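Local coordinates for protein oxidoreductase (Thermotoga maritima, PDB 1ZH8) that binds NADP and probably uses it to interconvert the alcohol and carbonyl forms of its substrate, at residues Lys179-Asp184 against Ser225-Gly230; Phe260-Thr265 against Ile269-Asp274; Leu33-Leu38 against Phe45-Val50. All coordinates share one frame; numbering follows the deposited sequence.

Contact 1 (Lys179-Asp184 against Ser225-Gly230); sequences KYVHTD and SPLLGG. With NA (sodium ion), chain C; NAP (NADP nicotinamide-adenine-dinucleotide phosphate), chain D.
V181 points its two methyl branches at a pair of leucines on the facing loop: CG1 meets L227 CD1 at 3.7 Å, and CG2 packs on L228 CD2 at 3.4 Å. The V181 and L227 side chains cross at about a right angle. One residue earlier, Y180 turns to the cofactor. From its CB the ring carbon CG stands anti to the carbonyl carbon (chi1 -66°), which swings the ring toward NADP. CD1 and then CE1 come to the pyrophosphate oxygen O2N, 3.6 Å from CE1 and at the ring edge near its plane; CE1 and CZ also border the nicotinamide C5N, and the terminal OH lies 3.8 Å from that C5N. Replacing Y180 with an alanine would probably open a gap beside the nicotinamide and pyrophosphate, and leave I28 and L33 without their aromatic neighbour. T183 OG1 hydrogen-bonds Y180 O at 2.8 Å, tightening this turn, while its CG2 faces the adenosine-side phosphate. Behind the leucines, S225 O, L228 O and G230 O bind the sodium ion, with D223 and D232 completing the site; S225 OG accepts from L227 N in an ST turn. The contact thus joins the loop ahead of helix 184-187 to the metal-binding loop between strands 214-222 and 233-240, while helix 28-39 packs against K179 and Y180.

Contact 2 (Phe260-Thr265 against Ile269-Asp274); sequences FEITGT and ISISWD
The CD1 methyl of I271 sits squarely over the ring of F260, a CH-pi contact 3.7 Å from CD1 to the ring centroid and only 5° off the normal. F260 has its CG anti to the backbone N (chi1 -174°), which lays the ring over toward the neighbouring strand and under that methyl. The same CD1 also meets I262 CD1 at 3.8 Å, so one methyl fills the corner between two residues of strand 259-264. Next along, I262 and I269 lie side by side and point the same way, with I262 CB 3.9 Å from I269 CG1. These four residues form one apolar face.

Beneath them the backbones are stitched antiparallel. I262 and I269 make a hydrogen-bonded pair, N to O in both directions, and I271 N reaches F260 O at 2.8 Å. The return bond of that last pair is replaced by a water, because F260 N and I271 O stand 4.4 Å apart, too far for a direct bond: the water accepts from F260 N at 3.1 Å and donates weakly to I271 O at 3.4 Å. Between the bonded pairs, E261 and S270 form a non-hydrogen-bonded pair whose side chains share the opposite face, touching through E261 CG and S270 CB. The extended E261 carries its carboxylate onward to a long, weak ion pair with R259 of the second subunit.

This hairpin lies within the large mixed sheet, with strand 163-171 beside 259-264 and strand 275-278 beside 268-272. F260 stacks on W168; helices 146-156 and 195-211 cover the apolar face, and T263, on the face of E261, packs on W171 of the second subunit.

Contact 3 (Leu33-Leu38 against Phe45-Val50); sequences LHLPAL and FEITAV
L38 sets one methyl against the ring of F45 and the other against the tip of I47, two residues on along the strand. CD2 approaches the ring of F45 obliquely, 4.2 Å from the ring centroid and 30° off its normal, an off-centre CH-pi contact in which F45 CG and CD2 are the nearest ring atoms. CD1 meets I47 CD1 at 3.8 Å. With CG anti to the carbonyl carbon (chi1 -81°), the L38 side chain reaches from the flank of the helix to the strand and fits between F45 and I47. The end of I47 is shared: its CD1 also touches L35 CD1 at 4.0 Å, one helical turn before L38, and I47 crosses both leucines at about a right angle. No hydrogen bond spans the two segments; what meets across them is apolar.

The helix is kinked at P36, whose nitrogen makes no bond to the preceding turn, yet L38 N still bonds H34 O at 2.8 Å. Further residues close over the cluster: L21 beside L38, I23 and V65 beside I47, and F295 and F298 of helix 290-303 beside L38 and F45. The axes of helix 33-38 and strand 45-50 come within 10.6 Å of each other, the separation of a helix layered on a sheet. Strand 19-24, helix 28-39 and strand 45-51 make the first beta-alpha-beta crossover of the NAD(P)-binding Rossmann fold; here the helix packs against the second strand of that unit.

How the contacts relate
From the N terminus, contact 3 comes first and closes the short connection between helix 28-39 and strand 45-51 in the Rossmann domain. Contact 1 follows, bridging about forty residues that include helix 195-211 and strand 214-222. Contact 2 comes last, across the tight turn of a hairpin in the C-terminal domain. The three lie in series, none enclosing or crossing another. Contacts 1 and 3 nevertheless meet in space where Y180 OH packs 3.9 Å from L33 CD1, joining the two domains beside NADP. Contact 2 stands apart, its centre about 31 Å from that of contact 1, in the sheet that faces the second subunit.

Contact 1 (Lys179-Asp184 against Ser225-Gly230)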
loop_
_atom_site.group_PDB
_atom_site.type_symbol
_atom_site.label_atom_id
_atom_site.label_comp_id
_atom_site.label_asym_id
_atom_site.label_seq_id
_atom_site.Cartn_x
_atom_site.Cartn_y
_atom_site.Cartn_z
ATOM N N LYS A 179 -2.766 -27.396 -7.622
ATOM C CA LYS A 179 -2.144 -28.118 -8.738
ATOM C C LYS A 179 -0.969 -27.364 -9.412
ATOM O O LYS A 179 -0.015 -27.992 -9.872
ATOM C CB LYS A 179 -3.202 -28.509 -9.776
ATOM C CG LYS A 179 -3.812 -27.286 -10.492
ATOM C CD LYS A 179 -4.887 -27.664 -11.482
ATOM C CE LYS A 179 -6.271 -27.542 -10.891
ATOM N NZ LYS A 179 -7.162 -28.480 -11.608
ATOM N N TYR A 180 -1.021 -26.033 -9.460
ATOM C CA TYR A 180 0.026 -25.268 -10.143
ATOM C C TYR A 180 1.342 -25.356 -9.396
ATOM O O TYR A 180 2.414 -25.298 -9.995
ATOM C CB TYR A 180 -0.363 -23.804 -10.300
ATOM C CG TYR A 180 -1.536 -23.561 -11.203
ATOM C CD1 TYR A 180 -1.479 -23.894 -12.557
ATOM C CD2 TYR A 180 -2.703 -22.966 -10.708
ATOM C CE1 TYR A 180 -2.576 -23.655 -13.401
ATOM C CE2 TYR A 180 -3.802 -22.729 -11.537
ATOM C CZ TYR A 180 -3.734 -23.073 -12.878
ATOM O OH TYR A 180 -4.815 -22.826 -13.693
ATOM N N VAL A 181 1.239 -25.514 -8.085
ATOM C CA VAL A 181 2.394 -25.609 -7.206
ATOM C C VAL A 181 3.311 -26.803 -7.548
ATOM O O VAL A 181 4.524 -26.758 -7.311
ATOM C CB VAL A 181 1.913 -25.638 -5.737
ATOM C CG1 VAL A 181 2.928 -26.253 -4.806
ATOM C CG2 VAL A 181 1.508 -24.231 -5.296
ATOM N N HIS A 182 2.745 -27.854 -8.132
ATOM C CA HIS A 182 3.500 -29.090 -8.348
ATOM C C HIS A 182 4.168 -29.270 -9.718
ATOM O O HIS A 182 4.861 -30.264 -9.942
ATOM C CB HIS A 182 2.642 -30.295 -7.963
ATOM C CG HIS A 182 2.303 -30.320 -6.510
ATOM N ND1 HIS A 182 3.248 -30.549 -5.534
ATOM C CD2 HIS A 182 1.139 -30.086 -5.858
ATOM C CE1 HIS A 182 2.674 -30.489 -4.345
ATOM N NE2 HIS A 182 1.393 -30.216 -4.514
ATOM N N THR A 183 3.980 -28.301 -10.608
ATOM C CA THR A 183 4.592 -28.338 -11.921
ATOM C C THR A 183 6.081 -27.969 -11.851
ATOM O O THR A 183 6.479 -27.019 -11.144
ATOM C CB THR A 183 3.880 -27.395 -12.893
ATOM O OG1 THR A 183 3.849 -26.078 -12.327
ATOM C CG2 THR A 183 2.466 -27.882 -13.157
ATOM N N ASP A 184 6.883 -28.721 -12.602
ATOM C CA ASP A 184 8.354 -28.643 -12.539
ATOM C C ASP A 184 8.934 -27.237 -12.803
ATOM O O ASP A 184 9.820 -26.764 -12.065
ATOM C CB ASP A 184 9.004 -29.719 -13.440
ATOM C CG ASP A 184 8.580 -29.619 -14.934
ATOM O OD1 ASP A 184 7.955 -28.629 -15.374
ATOM O OD2 ASP A 184 8.905 -30.554 -15.691
ATOM N N SER A 225 7.277 -18.766 1.417
ATOM C CA SER A 225 6.889 -20.163 1.432
ATOM C C SER A 225 7.938 -21.043 0.749
ATOM O O SER A 225 8.298 -20.786 -0.397
ATOM C CB SER A 225 5.533 -20.357 0.748
ATOM O OG SER A 225 5.208 -21.739 0.717
ATOM N N PRO A 226 8.408 -22.093 1.443
ATOM C CA PRO A 226 9.320 -23.062 0.809
ATOM C C PRO A 226 8.564 -23.936 -0.186
ATOM O O PRO A 226 9.161 -24.740 -0.909
ATOM C CB PRO A 226 9.830 -23.915 1.979
ATOM C CG PRO A 226 8.833 -23.719 3.102
ATOM C CD PRO A 226 8.105 -22.414 2.853
ATOM N N LEU A 227 7.246 -23.773 -0.220
ATOM C CA LEU A 227 6.422 -24.584 -1.078
ATOM C C LEU A 227 6.371 -23.991 -2.474
ATOM O O LEU A 227 6.207 -24.707 -3.454
ATOM C CB LEU A 227 5.031 -24.709 -0.470
ATOM C CG LEU A 227 3.958 -25.459 -1.259
ATOM C CD1 LEU A 227 4.296 -26.967 -1.443
ATOM C CD2 LEU A 227 2.619 -25.258 -0.558
ATOM N N LEU A 228 6.525 -22.674 -2.562
ATOM C CA LEU A 228 6.394 -21.978 -3.842
ATOM C C LEU A 228 7.768 -21.576 -4.342
ATOM O O LEU A 228 8.499 -20.856 -3.651
ATOM C CB LEU A 228 5.483 -20.754 -3.727
ATOM C CG LEU A 228 4.154 -20.876 -2.975
ATOM C CD1 LEU A 228 3.396 -19.563 -3.031
ATOM C CD2 LEU A 228 3.300 -21.975 -3.530
ATOM N N GLY A 229 8.117 -22.053 -5.536
ATOM C CA GLY A 229 9.441 -21.828 -6.079
ATOM C C GLY A 229 9.629 -20.356 -6.353
ATOM O O GLY A 229 8.802 -19.744 -7.048
ATOM N N GLY A 230 10.704 -19.794 -5.793
ATOM C CA GLY A 230 11.061 -18.400 -6.021
ATOM C C GLY A 230 10.317 -17.490 -5.062
ATOM O O GLY A 230 9.839 -17.934 -3.998
HETATM NA NA NA C . 8.912 -19.293 -2.277
HETATM P PA NAP D . 1.778 -27.309 -17.124
HETATM O O1A NAP D . 0.609 -28.044 -16.574
HETATM O O2A NAP D . 3.070 -27.777 -16.594
HETATM O O5B NAP D . 1.698 -27.369 -18.724
HETATM C C5B NAP D . 2.876 -27.360 -19.497
HETATM C C4B NAP D . 2.737 -28.423 -20.570
HETATM O O4B NAP D . 3.793 -28.308 -21.514
HETATM C C3B NAP D . 2.827 -29.831 -19.992
HETATM O O3B NAP D . 1.939 -30.596 -20.752
HETATM C C2B NAP D . 4.269 -30.194 -20.307
HETATM O O2B NAP D . 4.769 -31.526 -20.290
HETATM C C1B NAP D . 4.397 -29.581 -21.685
HETATM N N9A NAP D . 5.798 -29.456 -22.077
HETATM C C8A NAP D . 6.889 -29.227 -21.269
HETATM N N7A NAP D . 7.987 -29.167 -22.054
HETATM C C5A NAP D . 7.606 -29.360 -23.344
HETATM C C6A NAP D . 8.301 -29.405 -24.546
HETATM N N6A NAP D . 9.615 -29.261 -24.572
HETATM N N1A NAP D . 7.627 -29.601 -25.723
HETATM C C2A NAP D . 6.264 -29.773 -25.706
HETATM N N3A NAP D . 5.571 -29.740 -24.523
HETATM C C4A NAP D . 6.232 -29.535 -23.366
HETATM O O3 NAP D . 1.628 -25.760 -16.762
HETATM P PN NAP D . 0.355 -24.859 -17.153
HETATM O O1N NAP D . -0.575 -25.495 -18.139
HETATM O O2N NAP D . -0.066 -24.393 -15.839
HETATM O O5D NAP D . 0.991 -23.587 -17.910
HETATM C C5D NAP D . 1.355 -23.576 -19.279
HETATM C C4D NAP D . 1.294 -22.139 -19.793
HETATM O O4D NAP D . -0.014 -21.627 -19.564
HETATM C C3D NAP D . 2.260 -21.234 -19.022
HETATM O O3D NAP D . 2.896 -20.326 -19.890
HETATM C C2D NAP D . 1.390 -20.471 -18.052
HETATM O O2D NAP D . 1.901 -19.188 -17.752
HETATM C C1D NAP D . 0.065 -20.429 -18.799
HETATM N N1N NAP D . -1.054 -20.312 -17.867
HETATM C C2N NAP D . -1.886 -19.237 -17.997
HETATM C C3N NAP D . -2.968 -19.064 -17.128
HETATM C C7N NAP D . -4.012 -18.010 -17.405
HETATM O O7N NAP D . -5.046 -17.887 -16.458
HETATM N N7N NAP D . -3.961 -17.235 -18.505
HETATM C C4N NAP D . -3.194 -20.015 -16.122
HETATM C C5N NAP D . -2.344 -21.122 -16.005
HETATM C C6N NAP D . -1.269 -21.260 -16.889
HETATM P P2B NAP D . 4.046 -32.965 -20.326
HETATM O O1X NAP D . 3.747 -33.399 -21.745
HETATM O O2X NAP D . 2.744 -32.944 -19.558
HETATM O O3X NAP D . 5.052 -33.895 -19.682
#

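Contact 2 (Phe260-Thr265 against Ile269-Asp274)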
loop_
_atom_site.group_PDB
_atom_site.type_symbol
_atom_site.label_atom_id
_atom_site.label_comp_id
_atom_site.label_asym_id
_atom_site.label_seq_id
_atom_site.Cartn_x
_atom_site.Cartn_y
_atom_site.Cartn_z
ATOM N N PHE A 260 -9.878 -4.363 -4.209
ATOM C CA PHE A 260 -9.377 -3.658 -5.365
ATOM C C PHE A 260 -10.180 -2.363 -5.468
ATOM O O PHE A 260 -11.338 -2.384 -5.887
ATOM C CB PHE A 260 -9.506 -4.551 -6.598
ATOM C CG PHE A 260 -8.877 -3.982 -7.846
ATOM C CD1 PHE A 260 -8.187 -2.761 -7.824
ATOM C CD2 PHE A 260 -8.956 -4.679 -9.040
ATOM C CE1 PHE A 260 -7.608 -2.244 -8.973
ATOM C CE2 PHE A 260 -8.375 -4.175 -10.199
ATOM C CZ PHE A 260 -7.704 -2.955 -10.170
ATOM N N GLU A 261 -9.567 -1.246 -5.051
ATOM C CA GLU A 261 -10.259 0.052 -4.878
ATOM C C GLU A 261 -9.571 1.185 -5.618
ATOM O O GLU A 261 -8.328 1.243 -5.684
ATOM C CB GLU A 261 -10.323 0.439 -3.410
ATOM C CG GLU A 261 -11.389 -0.297 -2.594
ATOM C CD GLU A 261 -11.008 -0.492 -1.120
ATOM O OE1 GLU A 261 -9.926 -0.011 -0.702
ATOM O OE2 GLU A 261 -11.793 -1.146 -0.387
ATOM N N ILE A 262 -10.371 2.082 -6.186
ATOM C CA ILE A 262 -9.829 3.276 -6.851
ATOM C C ILE A 262 -10.583 4.471 -6.303
ATOM O O ILE A 262 -11.807 4.516 -6.363
ATOM C CB ILE A 262 -9.935 3.218 -8.396
ATOM C CG1 ILE A 262 -9.383 1.905 -8.917
ATOM C CG2 ILE A 262 -9.144 4.349 -9.024
ATOM C CD1 ILE A 262 -9.528 1.720 -10.397
ATOM N N THR A 263 -9.847 5.398 -5.703
ATOM C CA THR A 263 -10.422 6.586 -5.099
ATOM C C THR A 263 -10.013 7.784 -5.933
ATOM O O THR A 263 -8.825 7.954 -6.271
ATOM C CB THR A 263 -9.948 6.768 -3.641
ATOM O OG1 THR A 263 -10.111 5.538 -2.933
ATOM C CG2 THR A 263 -10.762 7.826 -2.925
ATOM N N GLY A 264 -11.002 8.606 -6.275
ATOM C CA GLY A 264 -10.764 9.851 -6.994
ATOM C C GLY A 264 -11.197 11.066 -6.195
ATOM O O GLY A 264 -11.510 10.969 -4.997
ATOM N N THR A 265 -11.244 12.213 -6.863
ATOM C CA THR A 265 -11.553 13.469 -6.185
ATOM C C THR A 265 -13.033 13.577 -5.897
ATOM O O THR A 265 -13.425 14.314 -5.003
ATOM C CB THR A 265 -11.132 14.700 -7.026
ATOM O OG1 THR A 265 -11.691 14.581 -8.337
ATOM C CG2 THR A 265 -9.588 14.798 -7.135
ATOM N N ILE A 269 -14.530 3.647 -6.411
ATOM C CA ILE A 269 -15.036 2.363 -6.887
ATOM C C ILE A 269 -14.302 1.186 -6.268
ATOM O O ILE A 269 -13.099 1.230 -6.022
ATOM C CB ILE A 269 -15.044 2.188 -8.445
ATOM C CG1 ILE A 269 -13.647 2.245 -9.028
ATOM C CG2 ILE A 269 -15.958 3.203 -9.141
ATOM C CD1 ILE A 269 -13.622 1.767 -10.460
ATOM N N SER A 270 -15.051 0.127 -6.024
ATOM C CA SER A 270 -14.466 -1.136 -5.659
ATOM C C SER A 270 -14.797 -2.141 -6.775
ATOM O O SER A 270 -15.898 -2.134 -7.339
ATOM C CB SER A 270 -14.942 -1.578 -4.270
ATOM O OG SER A 270 -16.091 -2.381 -4.381
ATOM N N ILE A 271 -13.825 -2.983 -7.094
ATOM C CA ILE A 271 -13.880 -3.864 -8.250
ATOM C C ILE A 271 -13.828 -5.345 -7.840
ATOM O O ILE A 271 -12.944 -5.746 -7.071
ATOM C CB ILE A 271 -12.662 -3.569 -9.159
ATOM C CG1 ILE A 271 -12.680 -2.102 -9.614
ATOM C CG2 ILE A 271 -12.577 -4.554 -10.339
ATOM C CD1 ILE A 271 -11.292 -1.589 -10.062
ATOM N N SER A 272 -14.763 -6.147 -8.354
ATOM C CA SER A 272 -14.714 -7.596 -8.196
ATOM C C SER A 272 -15.093 -8.297 -9.492
ATOM O O SER A 272 -15.646 -7.678 -10.403
ATOM C CB SER A 272 -15.659 -8.052 -7.099
ATOM O OG SER A 272 -15.501 -7.254 -5.949
ATOM N N TRP A 273 -14.806 -9.601 -9.547
ATOM C CA TRP A 273 -15.138 -10.465 -10.690
ATOM C C TRP A 273 -16.574 -10.205 -11.151
ATOM O O TRP A 273 -16.823 -10.036 -12.351
ATOM C CB TRP A 273 -14.916 -11.962 -10.336
ATOM C CG TRP A 273 -15.833 -12.480 -9.217
ATOM C CD1 TRP A 273 -15.843 -12.067 -7.904
ATOM C CD2 TRP A 273 -16.879 -13.479 -9.327
ATOM N NE1 TRP A 273 -16.819 -12.742 -7.200
ATOM C CE2 TRP A 273 -17.469 -13.612 -8.039
ATOM C CE3 TRP A 273 -17.377 -14.262 -10.384
ATOM C CZ2 TRP A 273 -18.536 -14.505 -7.776
ATOM C CZ3 TRP A 273 -18.449 -15.160 -10.121
ATOM C CH2 TRP A 273 -19.008 -15.266 -8.825
ATOM N N ASP A 274 -17.489 -10.095 -10.186
ATOM C CA ASP A 274 -18.923 -10.108 -10.468
ATOM C C ASP A 274 -19.661 -8.775 -10.324
ATOM O O ASP A 274 -20.866 -8.703 -10.572
ATOM C CB ASP A 274 -19.617 -11.197 -9.631
ATOM C CG ASP A 274 -19.628 -10.903 -8.124
ATOM O OD1 ASP A 274 -18.886 -10.025 -7.619
ATOM O OD2 ASP A 274 -20.405 -11.589 -7.421
HETATM O O HOH W 1 -12.819 -5.213 -3.695
#

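Contact 3 (Leu33-Leu38 against Phe45-Val50)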
loop_
_atom_site.group_PDB
_atom_site.type_symbol
_atom_site.label_atom_id
_atom_site.label_comp_id
_atom_site.label_asym_id
_atom_site.label_seq_id
_atom_site.Cartn_x
_atom_site.Cartn_y
_atom_site.Cartn_z
ATOM N N LEU A 33 -8.501 -24.721 -19.372
ATOM C CA LEU A 33 -8.770 -23.323 -19.652
ATOM C C LEU A 33 -8.976 -23.117 -21.161
ATOM O O LEU A 33 -9.961 -22.511 -21.575
ATOM C CB LEU A 33 -7.635 -22.450 -19.081
ATOM C CG LEU A 33 -7.394 -22.547 -17.558
ATOM C CD1 LEU A 33 -6.246 -21.665 -17.133
ATOM C CD2 LEU A 33 -8.651 -22.172 -16.740
ATOM N N HIS A 34 -8.076 -23.669 -21.982
ATOM C CA HIS A 34 -8.147 -23.475 -23.440
ATOM C C HIS A 34 -9.179 -24.330 -24.143
ATOM O O HIS A 34 -9.954 -23.825 -24.938
ATOM C CB HIS A 34 -6.767 -23.602 -24.092
ATOM C CG HIS A 34 -5.881 -22.425 -23.831
ATOM N ND1 HIS A 34 -4.951 -21.972 -24.742
ATOM C CD2 HIS A 34 -5.811 -21.583 -22.770
ATOM C CE1 HIS A 34 -4.328 -20.920 -24.241
ATOM N NE2 HIS A 34 -4.837 -20.659 -23.049
ATOM N N LEU A 35 -9.201 -25.619 -23.847
ATOM C CA LEU A 35 -10.116 -26.503 -24.534
ATOM C C LEU A 35 -11.592 -26.134 -24.324
ATOM O O LEU A 35 -12.335 -26.048 -25.292
ATOM C CB LEU A 35 -9.861 -27.956 -24.166
ATOM C CG LEU A 35 -10.649 -28.978 -24.981
ATOM C CD1 LEU A 35 -10.185 -28.995 -26.443
ATOM C CD2 LEU A 35 -10.470 -30.336 -24.340
ATOM N N PRO A 36 -12.024 -25.892 -23.078
ATOM C CA PRO A 36 -13.457 -25.579 -22.935
ATOM C C PRO A 36 -13.854 -24.288 -23.686
ATOM O O PRO A 36 -14.949 -24.196 -24.236
ATOM C CB PRO A 36 -13.651 -25.404 -21.414
ATOM C CG PRO A 36 -12.451 -25.992 -20.788
ATOM C CD PRO A 36 -11.321 -25.856 -21.786
ATOM N N ALA A 37 -12.969 -23.307 -23.712
ATOM C CA ALA A 37 -13.212 -22.107 -24.485
ATOM C C ALA A 37 -13.259 -22.432 -25.980
ATOM O O ALA A 37 -14.187 -22.028 -26.683
ATOM C CB ALA A 37 -12.166 -21.071 -24.178
ATOM N N LEU A 38 -12.272 -23.195 -26.450
ATOM C CA LEU A 38 -12.201 -23.635 -27.844
ATOM C C LEU A 38 -13.402 -24.432 -28.288
ATOM O O LEU A 38 -13.861 -24.285 -29.422
ATOM C CB LEU A 38 -10.934 -24.434 -28.079
ATOM C CG LEU A 38 -9.720 -23.532 -28.288
ATOM C CD1 LEU A 38 -8.434 -24.391 -28.353
ATOM C CD2 LEU A 38 -9.894 -22.594 -29.548
ATOM N N PHE A 45 -12.544 -22.332 -34.966
ATOM C CA PHE A 45 -11.327 -23.118 -34.804
ATOM C C PHE A 45 -11.571 -24.599 -35.021
ATOM O O PHE A 45 -12.608 -25.135 -34.616
ATOM C CB PHE A 45 -10.741 -22.908 -33.402
ATOM C CG PHE A 45 -10.303 -21.505 -33.144
ATOM C CD1 PHE A 45 -9.065 -21.061 -33.588
ATOM C CD2 PHE A 45 -11.142 -20.610 -32.490
ATOM C CE1 PHE A 45 -8.660 -19.761 -33.376
ATOM C CE2 PHE A 45 -10.741 -19.297 -32.250
ATOM C CZ PHE A 45 -9.509 -18.867 -32.694
ATOM N N GLU A 46 -10.605 -25.249 -35.659
ATOM C CA GLU A 46 -10.545 -26.690 -35.659
ATOM C C GLU A 46 -9.180 -27.135 -35.144
ATOM O O GLU A 46 -8.123 -26.691 -35.638
ATOM C CB GLU A 46 -10.795 -27.263 -37.053
ATOM C CG GLU A 46 -11.087 -28.779 -37.038
ATOM C CD GLU A 46 -10.941 -29.440 -38.402
ATOM O OE1 GLU A 46 -10.349 -28.831 -39.321
ATOM O OE2 GLU A 46 -11.420 -30.582 -38.558
ATOM N N ILE A 47 -9.200 -28.012 -34.144
ATOM C CA ILE A 47 -7.959 -28.585 -33.636
ATOM C C ILE A 47 -7.605 -29.798 -34.466
ATOM O O ILE A 47 -8.291 -30.809 -34.442
ATOM C CB ILE A 47 -8.056 -28.916 -32.164
ATOM C CG1 ILE A 47 -8.287 -27.610 -31.377
ATOM C CG2 ILE A 47 -6.802 -29.684 -31.713
ATOM C CD1 ILE A 47 -8.796 -27.801 -29.977
ATOM N N THR A 48 -6.533 -29.660 -35.225
ATOM C CA THR A 48 -6.124 -30.649 -36.189
ATOM C C THR A 48 -4.842 -31.372 -35.775
ATOM O O THR A 48 -4.526 -32.425 -36.340
ATOM C CB THR A 48 -5.851 -29.979 -37.527
ATOM O OG1 THR A 48 -4.934 -28.889 -37.328
ATOM C CG2 THR A 48 -7.139 -29.452 -38.121
ATOM N N ALA A 49 -4.096 -30.806 -34.810
ATOM C CA ALA A 49 -2.833 -31.408 -34.369
ATOM C C ALA A 49 -2.511 -31.111 -32.923
ATOM O O ALA A 49 -2.946 -30.110 -32.367
ATOM C CB ALA A 49 -1.664 -30.991 -35.271
ATOM N N VAL A 50 -1.700 -31.978 -32.333
ATOM C CA VAL A 50 -1.460 -31.985 -30.902
ATOM C C VAL A 50 -0.077 -32.588 -30.667
ATOM O O VAL A 50 0.352 -33.503 -31.391
ATOM C CB VAL A 50 -2.593 -32.794 -30.188
ATOM C CG1 VAL A 50 -2.105 -33.515 -28.977
ATOM C CG2 VAL A 50 -3.761 -31.882 -29.830
#